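Local structure of SAM-dependent methyltransferase (Pyrococcus horikoshii, 1WZN) at residues M1-D13 against I191-D205. The protein probably transfers methyl groups from S-adenosyl-L-methionine to a substrate not yet identified, and binds the spent cofactor S-adenosyl-L-homocysteine. Numbering follows the deposited sequence.
Sequences MYELYTLLAEYYD and ILRPNGEVKAFLVDD. With SAH (S-adenosyl-L-homocysteine), chain F.
Tyr11 turns one ring face to Ile191, whose CD1 lies 3.8 Å from the ring centroid and 25° off its normal, a CH-pi contact; the hydroxyl of Tyr11 is bonded to Glu166. Further along, the side chains of Leu8 and Phe201 run antiparallel alongside one another, CD2 of Leu8 being 3.8 Å from CD2 of Phe201, while CD1 of Leu8 meets CG2 of Val203. Leu4 CB reaches the same methyl. The N-terminal segment joins the hairpin of strands 182-192 and 198-208, whose Ala200 bonds by its backbone to a second subunit, to the cofactor pocket of the Rossmann-like methyltransferase domain. At the amino terminus the contact turns polar: Tyr2 N donates to Asp205 OD1 (2.7 Å, 157°) on the syn side of the carboxylate. The Glu3 side chain, bent at chi2 (69°), brings OE1 to the backbone N of Asp204 (3.2 Å), which meets it from above the carboxylate plane, and OE2 accepts from Met1 N. Tyr5 covers the ribose, SAH C3' standing 3.5 Å above its ring centre, with Leu4 CB on the opposite face; with an alanine in its place the ribose would probably lose this cover and Tyr118 OH its bond to Tyr5 OH. One water joins Leu4 N to Asp205 OD2.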
loop_
_atom_site.group_PDB
_atom_site.type_symbol
_atom_site.label_atom_id
_atom_site.label_comp_id
_atom_site.label_asym_id
_atom_site.label_seq_id
_atom_site.Cartn_x
_atom_site.Cartn_y
_atom_site.Cartn_z
ATOM N N MET A 1 -5.035 -1.343 -30.792
ATOM C CA MET A 1 -5.281 -2.704 -30.230
ATOM C C MET A 1 -4.574 -3.772 -31.063
ATOM O O MET A 1 -4.196 -3.530 -32.208
ATOM C CB MET A 1 -6.783 -3.001 -30.199
ATOM C CG MET A 1 -7.409 -3.177 -31.576
ATOM S SD MET A 1 -9.162 -3.639 -31.527
ATOM C CE MET A 1 -9.931 -2.060 -31.964
ATOM N N TYR A 2 -4.408 -4.951 -30.474
ATOM C CA TYR A 2 -3.759 -6.086 -31.123
ATOM C C TYR A 2 -2.268 -5.911 -31.412
ATOM O O TYR A 2 -1.687 -6.726 -32.131
ATOM C CB TYR A 2 -4.474 -6.443 -32.430
ATOM C CG TYR A 2 -5.966 -6.667 -32.297
ATOM C CD1 TYR A 2 -6.490 -7.456 -31.271
ATOM C CD2 TYR A 2 -6.850 -6.123 -33.229
ATOM C CE1 TYR A 2 -7.861 -7.704 -31.181
ATOM C CE2 TYR A 2 -8.222 -6.362 -33.150
ATOM C CZ TYR A 2 -8.719 -7.154 -32.127
ATOM O OH TYR A 2 -10.070 -7.408 -32.064
ATOM N N GLU A 3 -1.645 -4.870 -30.860
ATOM C CA GLU A 3 -0.212 -4.647 -31.081
ATOM C C GLU A 3 0.605 -5.883 -30.712
ATOM O O GLU A 3 1.642 -6.162 -31.315
ATOM C CB GLU A 3 0.307 -3.482 -30.231
ATOM C CG GLU A 3 -0.274 -2.122 -30.542
ATOM C CD GLU A 3 -1.734 -1.993 -30.154
ATOM O OE1 GLU A 3 -2.193 -2.686 -29.206
ATOM O OE2 GLU A 3 -2.417 -1.171 -30.794
ATOM N N LEU A 4 0.142 -6.603 -29.698
ATOM C CA LEU A 4 0.830 -7.799 -29.222
ATOM C C LEU A 4 0.798 -8.951 -30.225
ATOM O O LEU A 4 1.682 -9.809 -30.222
ATOM C CB LEU A 4 0.198 -8.252 -27.905
ATOM C CG LEU A 4 0.806 -9.434 -27.152
ATOM C CD1 LEU A 4 2.232 -9.099 -26.723
ATOM C CD2 LEU A 4 -0.057 -9.745 -25.934
ATOM N N TYR A 5 -0.209 -8.951 -31.096
ATOM C CA TYR A 5 -0.392 -10.024 -32.071
ATOM C C TYR A 5 0.050 -9.704 -33.487
ATOM O O TYR A 5 -0.043 -10.546 -34.386
ATOM C CB TYR A 5 -1.862 -10.433 -32.066
ATOM C CG TYR A 5 -2.377 -10.586 -30.658
ATOM C CD1 TYR A 5 -1.675 -11.352 -29.732
ATOM C CD2 TYR A 5 -3.540 -9.943 -30.238
ATOM C CE1 TYR A 5 -2.109 -11.477 -28.427
ATOM C CE2 TYR A 5 -3.986 -10.063 -28.925
ATOM C CZ TYR A 5 -3.261 -10.830 -28.028
ATOM O OH TYR A 5 -3.660 -10.948 -26.720
ATOM N N THR A 6 0.532 -8.486 -33.686
ATOM C CA THR A 6 1.014 -8.072 -34.992
ATOM C C THR A 6 2.490 -7.682 -34.926
ATOM O O THR A 6 3.381 -8.450 -35.260
ATOM C CB THR A 6 0.155 -6.903 -35.487
ATOM O OG1 THR A 6 0.096 -5.887 -34.479
ATOM C CG2 THR A 6 -1.265 -7.388 -35.782
ATOM N N LEU A 7 2.744 -6.437 -34.493
ATOM C CA LEU A 7 4.129 -5.986 -34.439
ATOM C C LEU A 7 4.976 -6.785 -33.433
ATOM O O LEU A 7 6.180 -6.936 -33.591
ATOM C CB LEU A 7 4.156 -4.486 -34.131
ATOM C CG LEU A 7 3.576 -3.653 -35.280
ATOM C CD1 LEU A 7 2.720 -2.483 -34.793
ATOM C CD2 LEU A 7 4.650 -3.052 -36.193
ATOM N N LEU A 8 4.322 -7.290 -32.353
ATOM C CA LEU A 8 5.075 -8.021 -31.319
ATOM C C LEU A 8 4.909 -9.538 -31.460
ATOM O O LEU A 8 5.348 -10.328 -30.632
ATOM C CB LEU A 8 4.586 -7.587 -29.925
ATOM C CG LEU A 8 5.068 -6.186 -29.529
ATOM C CD1 LEU A 8 4.383 -5.681 -28.259
ATOM C CD2 LEU A 8 6.575 -6.132 -29.254
ATOM N N ALA A 9 4.272 -10.012 -32.526
ATOM C CA ALA A 9 4.042 -11.449 -32.686
ATOM C C ALA A 9 5.285 -12.325 -32.511
ATOM O O ALA A 9 5.235 -13.331 -31.811
ATOM C CB ALA A 9 3.389 -11.730 -34.048
ATOM N N GLU A 10 6.391 -11.953 -33.147
ATOM C CA GLU A 10 7.617 -12.740 -33.038
ATOM C C GLU A 10 8.201 -12.756 -31.619
ATOM O O GLU A 10 9.119 -13.527 -31.333
ATOM C CB GLU A 10 8.683 -12.224 -34.018
ATOM C CG GLU A 10 8.360 -12.396 -35.502
ATOM C CD GLU A 10 8.177 -13.851 -35.918
ATOM O OE1 GLU A 10 8.713 -14.751 -35.238
ATOM O OE2 GLU A 10 7.501 -14.089 -36.938
ATOM N N TYR A 11 7.669 -11.917 -30.731
ATOM C CA TYR A 11 8.146 -11.859 -29.350
ATOM C C TYR A 11 7.142 -12.473 -28.380
ATOM O O TYR A 11 7.418 -12.596 -27.188
ATOM C CB TYR A 11 8.412 -10.405 -28.933
ATOM C CG TYR A 11 9.510 -9.730 -29.722
ATOM C CD1 TYR A 11 10.855 -9.974 -29.441
ATOM C CD2 TYR A 11 9.202 -8.872 -30.776
ATOM C CE1 TYR A 11 11.869 -9.378 -30.196
ATOM C CE2 TYR A 11 10.208 -8.272 -31.535
ATOM C CZ TYR A 11 11.535 -8.531 -31.239
ATOM O OH TYR A 11 12.520 -7.940 -31.994
ATOM N N TYR A 12 5.977 -12.860 -28.888
ATOM C CA TYR A 12 4.940 -13.442 -28.038
ATOM C C TYR A 12 5.418 -14.633 -27.194
ATOM O O TYR A 12 5.177 -14.685 -25.988
ATOM C CB TYR A 12 3.739 -13.878 -28.893
ATOM C CG TYR A 12 2.526 -14.272 -28.069
ATOM C CD1 TYR A 12 1.621 -13.305 -27.613
ATOM C CD2 TYR A 12 2.302 -15.599 -27.720
ATOM C CE1 TYR A 12 0.526 -13.661 -26.829
ATOM C CE2 TYR A 12 1.210 -15.964 -26.934
ATOM C CZ TYR A 12 0.328 -14.988 -26.493
ATOM O OH TYR A 12 -0.733 -15.346 -25.699
ATOM N N ASP A 13 6.084 -15.597 -27.823
ATOM C CA ASP A 13 6.558 -16.770 -27.097
ATOM C C ASP A 13 7.627 -16.409 -26.061
ATOM O O ASP A 13 7.781 -17.100 -25.055
ATOM C CB ASP A 13 7.094 -17.831 -28.074
ATOM C CG ASP A 13 5.977 -18.522 -28.852
ATOM O OD1 ASP A 13 4.799 -18.171 -28.628
ATOM O OD2 ASP A 13 6.274 -19.412 -29.680
ATOM N N ILE A 191 12.432 -3.083 -26.439
ATOM C CA ILE A 191 13.348 -4.093 -26.966
ATOM C C ILE A 191 14.740 -3.483 -27.058
ATOM O O ILE A 191 14.990 -2.604 -27.883
ATOM C CB ILE A 191 12.878 -4.562 -28.359
ATOM C CG1 ILE A 191 11.431 -5.056 -28.254
ATOM C CG2 ILE A 191 13.766 -5.695 -28.879
ATOM C CD1 ILE A 191 10.838 -5.505 -29.575
ATOM N N LEU A 192 15.635 -3.957 -26.199
ATOM C CA LEU A 192 17.000 -3.453 -26.124
ATOM C C LEU A 192 18.036 -4.290 -26.856
ATOM O O LEU A 192 18.145 -5.493 -26.627
ATOM C CB LEU A 192 17.440 -3.342 -24.658
ATOM C CG LEU A 192 16.915 -2.192 -23.798
ATOM C CD1 LEU A 192 15.399 -2.134 -23.862
ATOM C CD2 LEU A 192 17.404 -2.387 -22.359
ATOM N N ARG A 193 18.796 -3.638 -27.729
ATOM C CA ARG A 193 19.868 -4.298 -28.462
ATOM C C ARG A 193 21.151 -4.117 -27.645
ATOM O O ARG A 193 21.231 -3.228 -26.795
ATOM C CB ARG A 193 20.024 -3.683 -29.856
ATOM C CG ARG A 193 18.803 -3.905 -30.746
ATOM C CD ARG A 193 19.128 -3.697 -32.211
ATOM N NE ARG A 193 20.143 -4.642 -32.673
ATOM C CZ ARG A 193 19.967 -5.959 -32.750
ATOM N NH1 ARG A 193 18.808 -6.504 -32.399
ATOM N NH2 ARG A 193 20.956 -6.735 -33.176
ATOM N N PRO A 194 22.160 -4.970 -27.881
ATOM C CA PRO A 194 23.447 -4.928 -27.179
ATOM C C PRO A 194 24.107 -3.553 -27.091
ATOM O O PRO A 194 24.659 -3.195 -26.050
ATOM C CB PRO A 194 24.295 -5.927 -27.962
ATOM C CG PRO A 194 23.283 -6.958 -28.362
ATOM C CD PRO A 194 22.125 -6.095 -28.836
ATOM N N ASN A 195 24.045 -2.783 -28.174
ATOM C CA ASN A 195 24.663 -1.460 -28.193
ATOM C C ASN A 195 23.815 -0.376 -27.522
ATOM O O ASN A 195 24.185 0.799 -27.526
ATOM C CB ASN A 195 24.978 -1.043 -29.631
ATOM C CG ASN A 195 23.731 -0.869 -30.476
ATOM O OD1 ASN A 195 22.609 -1.001 -29.987
ATOM N ND2 ASN A 195 23.925 -0.566 -31.756
ATOM N N GLY A 196 22.675 -0.764 -26.957
ATOM C CA GLY A 196 21.832 0.212 -26.286
ATOM C C GLY A 196 20.679 0.771 -27.100
ATOM O O GLY A 196 19.802 1.439 -26.549
ATOM N N GLU A 197 20.668 0.533 -28.408
ATOM C CA GLU A 197 19.568 1.043 -29.215
ATOM C C GLU A 197 18.281 0.375 -28.743
ATOM O O GLU A 197 18.278 -0.795 -28.374
ATOM C CB GLU A 197 19.808 0.765 -30.702
ATOM C CG GLU A 197 20.873 1.665 -31.308
ATOM C CD GLU A 197 20.574 3.136 -31.074
ATOM O OE1 GLU A 197 19.504 3.606 -31.529
ATOM O OE2 GLU A 197 21.402 3.822 -30.431
ATOM N N VAL A 198 17.189 1.125 -28.749
ATOM C CA VAL A 198 15.920 0.583 -28.288
ATOM C C VAL A 198 14.754 0.834 -29.225
ATOM O O VAL A 198 14.735 1.809 -29.975
ATOM C CB VAL A 198 15.564 1.158 -26.882
ATOM C CG1 VAL A 198 15.751 2.658 -26.879
ATOM C CG2 VAL A 198 14.119 0.828 -26.506
ATOM N N LYS A 199 13.801 -0.090 -29.194
ATOM C CA LYS A 199 12.568 0.020 -29.962
ATOM C C LYS A 199 11.483 -0.220 -28.923
ATOM O O LYS A 199 11.650 -1.057 -28.032
ATOM C CB LYS A 199 12.493 -1.037 -31.066
ATOM C CG LYS A 199 13.245 -0.637 -32.325
ATOM C CD LYS A 199 12.995 -1.598 -33.468
ATOM C CE LYS A 199 13.647 -1.082 -34.745
ATOM N NZ LYS A 199 13.124 0.271 -35.101
ATOM N N ALA A 200 10.389 0.526 -29.011
ATOM C CA ALA A 200 9.314 0.377 -28.040
ATOM C C ALA A 200 7.953 0.314 -28.710
ATOM O O ALA A 200 7.685 1.034 -29.672
ATOM C CB ALA A 200 9.344 1.524 -27.046
ATOM N N PHE A 201 7.100 -0.551 -28.175
ATOM C CA PHE A 201 5.752 -0.753 -28.689
ATOM C C PHE A 201 4.781 -0.753 -27.522
ATOM O O PHE A 201 5.076 -1.299 -26.457
ATOM C CB PHE A 201 5.671 -2.090 -29.425
ATOM C CG PHE A 201 6.519 -2.152 -30.655
ATOM C CD1 PHE A 201 6.114 -1.524 -31.828
ATOM C CD2 PHE A 201 7.736 -2.824 -30.641
ATOM C CE1 PHE A 201 6.908 -1.566 -32.970
ATOM C CE2 PHE A 201 8.536 -2.870 -31.780
ATOM C CZ PHE A 201 8.121 -2.240 -32.943
ATOM N N LEU A 202 3.619 -0.147 -27.725
ATOM C CA LEU A 202 2.621 -0.076 -26.669
ATOM C C LEU A 202 1.390 -0.917 -26.968
ATOM O O LEU A 202 0.700 -0.689 -27.960
ATOM C CB LEU A 202 2.182 1.381 -26.452
ATOM C CG LEU A 202 1.016 1.592 -25.475
ATOM C CD1 LEU A 202 1.464 1.283 -24.057
ATOM C CD2 LEU A 202 0.515 3.031 -25.572
ATOM N N VAL A 203 1.126 -1.895 -26.114
ATOM C CA VAL A 203 -0.061 -2.726 -26.264
ATOM C C VAL A 203 -1.129 -1.954 -25.507
ATOM O O VAL A 203 -0.871 -1.446 -24.419
ATOM C CB VAL A 203 0.106 -4.112 -25.598
ATOM C CG1 VAL A 203 -1.206 -4.887 -25.691
ATOM C CG2 VAL A 203 1.227 -4.891 -26.266
ATOM N N ASP A 204 -2.315 -1.844 -26.090
ATOM C CA ASP A 204 -3.410 -1.133 -25.451
ATOM C C ASP A 204 -4.716 -1.733 -25.959
ATOM O O ASP A 204 -5.249 -1.313 -26.984
ATOM C CB ASP A 204 -3.326 0.360 -25.782
ATOM C CG ASP A 204 -4.411 1.172 -25.102
ATOM O OD1 ASP A 204 -4.815 0.813 -23.979
ATOM O OD2 ASP A 204 -4.847 2.182 -25.689
ATOM N N ASP A 205 -5.216 -2.731 -25.238
ATOM C CA ASP A 205 -6.444 -3.412 -25.628
ATOM C C ASP A 205 -7.565 -3.227 -24.627
ATOM O O ASP A 205 -7.333 -3.200 -23.422
ATOM C CB ASP A 205 -6.205 -4.913 -25.777
ATOM C CG ASP A 205 -5.165 -5.242 -26.822
ATOM O OD1 ASP A 205 -5.156 -4.583 -27.881
ATOM O OD2 ASP A 205 -4.372 -6.173 -26.580
HETATM N N SAH F . -4.627 -19.350 -27.573
HETATM C CA SAH F . -3.226 -18.750 -27.624
HETATM C CB SAH F . -3.142 -17.256 -27.768
HETATM C CG SAH F . -3.721 -16.326 -26.713
HETATM S SD SAH F . -3.468 -14.610 -27.355
HETATM C C SAH F . -2.483 -19.254 -26.306
HETATM O O SAH F . -3.081 -19.989 -25.498
HETATM O OXT SAH F . -1.257 -18.862 -26.170
HETATM C "C5'" SAH F . -5.061 -14.103 -27.880
HETATM C "C4'" SAH F . -5.297 -14.441 -29.432
HETATM O "O4'" SAH F . -6.613 -13.927 -29.668
HETATM C "C3'" SAH F . -4.421 -13.699 -30.414
HETATM O "O3'" SAH F . -3.644 -14.616 -31.185
HETATM C "C2'" SAH F . -5.462 -12.848 -31.251
HETATM O "O2'" SAH F . -5.049 -12.655 -32.598
HETATM C "C1'" SAH F . -6.734 -13.663 -31.099
HETATM N N9 SAH F . -7.907 -13.047 -31.320
HETATM C C8 SAH F . -8.519 -11.944 -30.742
HETATM N N7 SAH F . -9.679 -11.638 -31.222
HETATM C C5 SAH F . -9.907 -12.613 -32.233
HETATM C C6 SAH F . -11.016 -12.811 -33.122
HETATM N N6 SAH F . -12.107 -12.034 -33.138
HETATM N N1 SAH F . -10.883 -13.883 -33.981
HETATM C C2 SAH F . -9.789 -14.698 -33.997
HETATM N N3 SAH F . -8.706 -14.538 -33.157
HETATM C C4 SAH F . -8.833 -13.481 -32.308
HETATM O O HOH W 1 -2.676 -6.754 -28.291
#